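Local coordinates for 2-C-methyl-D-erythritol 4-phosphate cytidylyltransferase (Thermus thermophilus HB8, PDB 2PX7), which probably transfers the cytidylyl group of CTP to 2-C-methyl-D-erythritol 4-phosphate, releasing diphosphate, in isoprenoid biosynthesis, at residues G42-F46 and L72-E77; A66-A71 and L100-L106; P107-V111 and V127-Q132. One frame throughout, in Å; residues are numbered along the deposited sequence.

Interaction 1 (G42-F46 and L72-E77); sequences GPKAF and LPPGAE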
# COMPACT_ATOMS: atom_id res chain seq x y z
N GLY A 42 -14.72 4.94 -19.73
CA GLY A 42 -14.20 6.12 -20.45
C GLY A 42 -12.90 6.67 -19.88
O GLY A 42 -12.06 5.90 -19.41
N PRO A 43 -12.72 8.01 -19.92
CA PRO A 43 -11.51 8.62 -19.34
C PRO A 43 -11.46 8.45 -17.82
O PRO A 43 -12.48 8.65 -17.15
CB PRO A 43 -11.65 10.11 -19.69
CG PRO A 43 -12.66 10.17 -20.81
CD PRO A 43 -13.60 9.02 -20.53
N LYS A 44 -10.29 8.10 -17.29
CA LYS A 44 -10.06 7.98 -15.84
C LYS A 44 -10.46 9.24 -15.06
O LYS A 44 -10.95 9.15 -13.92
CB LYS A 44 -8.60 7.64 -15.56
CG LYS A 44 -8.30 7.21 -14.12
CD LYS A 44 -9.04 5.91 -13.75
CE LYS A 44 -8.44 5.21 -12.54
NZ LYS A 44 -7.06 4.69 -12.79
N ALA A 45 -10.27 10.41 -15.67
CA ALA A 45 -10.60 11.68 -15.02
C ALA A 45 -12.10 11.79 -14.70
O ALA A 45 -12.47 12.46 -13.75
CB ALA A 45 -10.16 12.84 -15.87
N PHE A 46 -12.92 11.12 -15.49
CA PHE A 46 -14.38 11.15 -15.31
C PHE A 46 -14.93 9.92 -14.58
O PHE A 46 -16.13 9.68 -14.59
CB PHE A 46 -15.10 11.35 -16.66
CG PHE A 46 -14.62 12.55 -17.45
CD1 PHE A 46 -14.13 13.69 -16.81
CD2 PHE A 46 -14.70 12.55 -18.85
CE1 PHE A 46 -13.70 14.79 -17.55
CE2 PHE A 46 -14.28 13.66 -19.59
CZ PHE A 46 -13.77 14.78 -18.93
N LEU A 72 -6.44 16.26 -20.85
CA LEU A 72 -7.47 15.25 -21.06
C LEU A 72 -7.25 14.52 -22.39
O LEU A 72 -6.64 15.07 -23.31
CB LEU A 72 -8.87 15.89 -21.02
CG LEU A 72 -9.36 16.41 -19.67
CD1 LEU A 72 -10.72 17.07 -19.84
CD2 LEU A 72 -9.42 15.28 -18.62
N PRO A 73 -7.76 13.28 -22.50
CA PRO A 73 -7.51 12.59 -23.77
C PRO A 73 -8.17 13.38 -24.93
O PRO A 73 -9.23 13.98 -24.72
CB PRO A 73 -8.18 11.23 -23.58
CG PRO A 73 -8.41 11.09 -22.09
CD PRO A 73 -8.59 12.48 -21.58
N PRO A 74 -7.53 13.42 -26.12
CA PRO A 74 -8.13 14.13 -27.25
C PRO A 74 -9.56 13.64 -27.52
O PRO A 74 -9.82 12.44 -27.46
CB PRO A 74 -7.20 13.77 -28.41
CG PRO A 74 -5.87 13.48 -27.76
CD PRO A 74 -6.24 12.79 -26.48
N GLY A 75 -10.48 14.57 -27.79
CA GLY A 75 -11.88 14.20 -28.00
C GLY A 75 -12.76 14.27 -26.76
O GLY A 75 -13.97 14.46 -26.88
N ALA A 76 -12.18 14.11 -25.58
CA ALA A 76 -12.92 14.24 -24.32
C ALA A 76 -13.21 15.70 -24.02
O ALA A 76 -12.31 16.54 -24.06
CB ALA A 76 -12.16 13.59 -23.17
N GLU A 77 -14.48 16.00 -23.72
CA GLU A 77 -14.92 17.37 -23.49
C GLU A 77 -14.66 17.84 -22.06
O GLU A 77 -15.15 17.22 -21.12
CB GLU A 77 -16.41 17.53 -23.83
CG GLU A 77 -16.69 17.88 -25.29
CD GLU A 77 -16.63 19.38 -25.56
OE1 GLU A 77 -16.54 20.18 -24.59
OE2 GLU A 77 -16.67 19.77 -26.76

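Interaction 2 (A66-A71 and L100-L106); sequences AEVLVA and LLEAASL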
# COMPACT_ATOMS: atom_id res chain seq x y z
N ALA A 66 -2.83 28.89 -7.42
CA ALA A 66 -3.01 30.03 -8.32
C ALA A 66 -3.40 29.61 -9.75
O ALA A 66 -4.13 30.33 -10.43
CB ALA A 66 -1.77 30.93 -8.31
N GLU A 67 -2.94 28.44 -10.18
CA GLU A 67 -3.16 27.94 -11.55
C GLU A 67 -3.23 26.40 -11.56
O GLU A 67 -2.31 25.73 -11.06
CB GLU A 67 -2.04 28.45 -12.46
CG GLU A 67 -2.09 27.96 -13.91
CD GLU A 67 -0.92 28.48 -14.74
OE1 GLU A 67 0.24 28.09 -14.48
OE2 GLU A 67 -1.17 29.27 -15.67
N VAL A 68 -4.31 25.86 -12.09
CA VAL A 68 -4.46 24.42 -12.29
C VAL A 68 -4.58 24.15 -13.80
O VAL A 68 -5.43 24.73 -14.49
CB VAL A 68 -5.67 23.82 -11.54
CG1 VAL A 68 -5.72 22.29 -11.69
CG2 VAL A 68 -5.66 24.22 -10.04
N LEU A 69 -3.71 23.28 -14.30
CA LEU A 69 -3.68 22.91 -15.72
C LEU A 69 -3.92 21.41 -15.83
O LEU A 69 -3.24 20.62 -15.16
CB LEU A 69 -2.34 23.29 -16.34
CG LEU A 69 -1.97 24.78 -16.35
CD1 LEU A 69 -0.48 24.96 -16.49
CD2 LEU A 69 -2.69 25.52 -17.48
N VAL A 70 -4.89 21.04 -16.65
CA VAL A 70 -5.35 19.66 -16.76
C VAL A 70 -5.22 19.16 -18.19
O VAL A 70 -5.61 19.86 -19.14
CB VAL A 70 -6.82 19.52 -16.30
CG1 VAL A 70 -7.31 18.05 -16.41
CG2 VAL A 70 -7.01 20.04 -14.87
N ALA A 71 -4.69 17.95 -18.35
CA ALA A 71 -4.60 17.29 -19.64
C ALA A 71 -5.69 16.25 -19.74
O ALA A 71 -5.87 15.44 -18.82
CB ALA A 71 -3.24 16.65 -19.82
N LEU A 100 1.52 20.23 -20.48
CA LEU A 100 1.08 21.08 -19.37
C LEU A 100 2.18 22.03 -18.93
O LEU A 100 1.92 23.19 -18.64
CB LEU A 100 0.61 20.22 -18.19
CG LEU A 100 -0.63 19.38 -18.46
CD1 LEU A 100 -0.89 18.45 -17.29
CD2 LEU A 100 -1.85 20.27 -18.75
N LEU A 101 3.40 21.53 -18.88
CA LEU A 101 4.56 22.29 -18.39
C LEU A 101 4.85 23.54 -19.24
O LEU A 101 5.24 24.58 -18.72
CB LEU A 101 5.78 21.38 -18.37
CG LEU A 101 7.05 21.74 -17.60
CD1 LEU A 101 6.75 22.19 -16.15
CD2 LEU A 101 7.98 20.52 -17.65
N GLU A 102 4.67 23.40 -20.55
CA GLU A 102 4.87 24.51 -21.48
C GLU A 102 3.93 25.68 -21.18
O GLU A 102 4.30 26.84 -21.40
CB GLU A 102 4.67 24.03 -22.92
CG GLU A 102 5.41 24.86 -23.94
CD GLU A 102 5.25 24.31 -25.35
OE1 GLU A 102 5.53 23.10 -25.54
OE2 GLU A 102 4.83 25.09 -26.25
N ALA A 103 2.75 25.36 -20.65
CA ALA A 103 1.72 26.34 -20.31
C ALA A 103 1.82 26.91 -18.90
O ALA A 103 1.17 27.91 -18.58
CB ALA A 103 0.33 25.74 -20.53
N ALA A 104 2.65 26.28 -18.04
CA ALA A 104 2.80 26.71 -16.65
C ALA A 104 3.33 28.15 -16.56
O ALA A 104 4.27 28.49 -17.26
CB ALA A 104 3.73 25.74 -15.89
N SER A 105 2.72 28.99 -15.72
CA SER A 105 3.11 30.41 -15.65
C SER A 105 3.90 30.77 -14.41
O SER A 105 4.57 31.82 -14.37
CB SER A 105 1.89 31.33 -15.83
OG SER A 105 0.96 31.19 -14.76
N LEU A 106 3.89 29.89 -13.41
CA LEU A 106 4.52 30.15 -12.12
C LEU A 106 5.82 29.33 -11.94
O LEU A 106 5.96 28.26 -12.52
CB LEU A 106 3.50 29.91 -11.00
CG LEU A 106 2.25 30.81 -11.16
CD1 LEU A 106 1.03 30.19 -10.52
CD2 LEU A 106 2.50 32.23 -10.62

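Interaction 3 (P107-V111 and V127-Q132); sequences PLVLV and VLEAAQ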
# COMPACT_ATOMS: atom_id res chain seq x y z
N PRO A 107 6.80 29.86 -11.17
CA PRO A 107 8.12 29.23 -11.04
C PRO A 107 8.19 27.97 -10.18
O PRO A 107 9.28 27.39 -10.01
CB PRO A 107 8.97 30.34 -10.42
CG PRO A 107 8.01 31.14 -9.62
CD PRO A 107 6.72 31.13 -10.42
N LEU A 108 7.04 27.56 -9.64
CA LEU A 108 6.94 26.33 -8.85
C LEU A 108 5.79 25.48 -9.38
O LEU A 108 4.73 26.01 -9.70
CB LEU A 108 6.75 26.68 -7.37
CG LEU A 108 7.27 25.62 -6.40
CD1 LEU A 108 8.75 25.76 -6.17
CD2 LEU A 108 6.53 25.73 -5.09
N VAL A 109 6.01 24.17 -9.50
CA VAL A 109 4.96 23.28 -10.00
C VAL A 109 4.69 22.12 -9.07
O VAL A 109 5.60 21.59 -8.46
CB VAL A 109 5.25 22.67 -11.42
CG1 VAL A 109 4.94 23.65 -12.48
CG2 VAL A 109 6.71 22.13 -11.55
N LEU A 110 3.43 21.71 -9.00
CA LEU A 110 3.05 20.43 -8.41
C LEU A 110 2.45 19.57 -9.50
O LEU A 110 1.61 20.03 -10.28
CB LEU A 110 2.06 20.62 -7.27
CG LEU A 110 2.56 21.35 -6.01
CD1 LEU A 110 1.38 21.71 -5.11
CD2 LEU A 110 3.60 20.52 -5.21
N VAL A 111 2.92 18.33 -9.60
CA VAL A 111 2.40 17.41 -10.60
C VAL A 111 1.69 16.26 -9.86
O VAL A 111 2.28 15.61 -8.99
CB VAL A 111 3.53 16.82 -11.47
CG1 VAL A 111 2.93 16.09 -12.68
CG2 VAL A 111 4.50 17.93 -11.91
N VAL A 127 4.58 18.93 0.57
CA VAL A 127 5.29 18.76 -0.69
C VAL A 127 5.76 20.12 -1.19
O VAL A 127 6.94 20.30 -1.50
CB VAL A 127 4.43 18.03 -1.76
CG1 VAL A 127 5.16 18.04 -3.13
CG2 VAL A 127 4.13 16.61 -1.31
N LEU A 128 4.83 21.08 -1.24
CA LEU A 128 5.14 22.44 -1.68
C LEU A 128 6.26 23.10 -0.87
O LEU A 128 7.21 23.64 -1.44
CB LEU A 128 3.87 23.31 -1.66
CG LEU A 128 3.98 24.72 -2.24
CD1 LEU A 128 3.97 24.69 -3.74
CD2 LEU A 128 2.85 25.61 -1.74
N GLU A 129 6.12 23.07 0.45
CA GLU A 129 7.11 23.62 1.37
C GLU A 129 8.52 23.10 1.07
O GLU A 129 9.46 23.89 0.97
CB GLU A 129 6.73 23.29 2.83
CG GLU A 129 7.43 24.16 3.89
CD GLU A 129 8.81 23.66 4.27
OE1 GLU A 129 9.03 22.42 4.30
OE2 GLU A 129 9.68 24.52 4.54
N ALA A 130 8.66 21.78 0.93
CA ALA A 130 9.97 21.19 0.62
C ALA A 130 10.43 21.53 -0.80
O ALA A 130 11.63 21.73 -1.04
CB ALA A 130 9.95 19.68 0.85
N ALA A 131 9.50 21.62 -1.74
CA ALA A 131 9.85 21.98 -3.13
C ALA A 131 10.37 23.42 -3.21
O ALA A 131 11.32 23.69 -3.96
CB ALA A 131 8.67 21.77 -4.07
N GLN A 132 9.78 24.33 -2.43
CA GLN A 132 10.20 25.74 -2.36
C GLN A 132 11.66 25.91 -1.95
O GLN A 132 12.35 26.82 -2.42
CB GLN A 132 9.31 26.55 -1.40
CG GLN A 132 7.90 26.79 -1.91
CD GLN A 132 6.91 27.27 -0.85
OE1 GLN A 132 7.11 27.06 0.36
NE2 GLN A 132 5.83 27.89 -1.30

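Interaction 1 (G42-F46 and L72-E77)
Phe-46, Ala-45 and Pro-43 meet Leu-72, Pro-73 and Ala-76 in a small apolar contact between the loop 42-46 and the end of strand 67-72 with the turn after it. Leu-72 presents a different methyl to each of two partners. Its CD2 lies 3.8 Å from Ala-45 CB, and its CD1 lies 3.9 Å from Phe-46 CZ. The side chains of Phe-46 and Leu-72 cross at about a right angle. The far end of the phenyl ring also reaches the backbone of the other loop: Phe-46 CZ is 3.6 Å from Glu-77 O. Ala-76 CB touches both Phe-46 CE2 and Pro-43 CG, each at 4.2 Å. The two proline rings complete the contact, with Pro-43 CB 4.1 Å from Pro-73 CG.

Local turns set these groups in place. On one side the backbone bond from Phe-46 N to Pro-43 O closes a short 3-10 turn. Phe-46 CG is anti to its own carbonyl carbon (chi1 -53°), and the ring thereby reaches across to the other loop. On the other side a type II turn from Pro-73 to Ala-76 returns the chain, so that Leu-72 and Ala-76 face the same ring. With an alanine in place of Phe-46, Leu-72 CD1 and Ala-76 CB would probably lose their aromatic partner and a gap would open between the two segments.

Further out, Phe-46 also packs on Pro-79. Lys-44 turns away from this contact, and its NZ is hydrogen-bonded to Ile-218 O. Lys-44 is predicted to stabilise the transition state. The two loops follow the neighbouring parallel strands 27-31 and 67-72. Loops at the C-terminal ends of parallel strands, one here carrying the predicted catalytic Lys-44, are characteristic of the Rossmann-like fold of this family.

Interaction 2 (A66-A71 and L100-L106)
Leu-69 and Ala-71 of strand 67-72 pack tightly against Leu-100 of helix 93-103. Leu-100 lays both methyls along the strand. Its CD1 sits 3.9 Å from Ala-71 CB, while its CD2 approaches the backbone at Val-70 C, 3.6 Å away. CG of Leu-100 is anti to its carbonyl carbon (chi1 -65°), which directs the branch onto the strand. Leu-69 answers from the strand. Its CB lies 3.9 Å from Leu-100 CD2. Its CD1 reaches the backbone beyond Leu-100, 3.7 Å from Ala-104 CA, and also touches Ala-103. This half is apolar, and Leu-69, Ala-71 and Leu-100 are buried.

The other half is more open and partly polar. Glu-67 extends its chain towards Ser-105. Ser-105 N donates to Glu-67 OE1 at 2.9 Å and 162°, on the syn lone pair of that oxygen. Ser-105 OG stands 3.0 Å from Glu-67 OE2, a weak and unsettled bond. OE1 is held a second time by Ser-27 OG of the adjoining strand, which helps to fix the carboxylate. At the exposed margin, Leu-106 CD1 rests 3.6 Å from Ala-66 CB and also meets the CB of Glu-67.

Strand 67-72 lies between strands 27-31 and 85-88. Leu-69 touches Leu-29 and Val-85 on these neighbours. Val-68 and Val-70 instead meet Leu-59 and Leu-55 of helix 54-61 on the other face of the sheet. Leu-101, turned from the strand, packs on helix 175-188, which lies beside helix 93-103.

Interaction 3 (P107-V111 and V127-Q132)
Leu-108 and Leu-110 of strand 108-111 pack on Val-127, Leu-128 and Gln-132 in a buried helix-on-sheet contact. The strand is central in the main sheet, and helix 121-134 lies over one of its faces. The axes of the two short segments are 9.4 Å apart at their closest, and their chain directions run at 140°, closer to antiparallel than to parallel. The side chains across the contact meet through carbon atoms.

Leu-110 places its two methyls against successive residues of the helix. Its CD2 lies 3.6 Å from Val-127 CG1, with the two side chains oblique to each other. Its CD1 is 4.2 Å from Leu-128 CD1, and here the two side chains cross at about a right angle. Leu-128 leaves the helix with CG anti to the backbone N (chi1 -174°), which carries its tip in towards both strand leucines. Leu-108 lies two residues earlier on the same face of the strand. Its CD2 meets the aliphatic part of Gln-132 at CG, 3.6 Å away, and its CD1 is 4.0 Å from Ala-131 O. The modelled approach of Leu-108 to Leu-128 is too short for carbon atoms, so its exact geometry is doubtful, although the two side chains are neighbours.

Other elements close round this core. Leu-108 also touches Phe-174 of strand 165-174, and Leu-110 touches Phe-62. Val-109 and Val-111 point to the opposite face, where Leu-178 of helix 175-188 covers both. Helix 121-134 links strand 108-111 to strand 136-142. These two strands run parallel, with strand 165-174 between them. The contact is therefore part of a beta-alpha-beta crossover, a building unit of the three-layer Rossmann-like fold, in which helices flank both faces of the sheet.

Overall arrangement
Interaction 3 is the most buried of the three and joins a central strand to a helix through aliphatic side chains. Interaction 2 also joins strand to helix, but it has a polar, partly open end. Interaction 1 is a partly buried contact of a loop with a strand end and its turn, and one of its segments carries Lys-44, a predicted transition-state stabiliser that turns away from the contact. Interactions 2 and 3 share one sheet and touch where Ala-104 CB lies 4.2 Å from Val-109 CG1. Interactions 1 and 2 adjoin in sequence: residues 66-71 run directly into 72-77. Interactions 1 and 3 lie on opposite sides of the chain's centre, with their own centres about 26 Å apart.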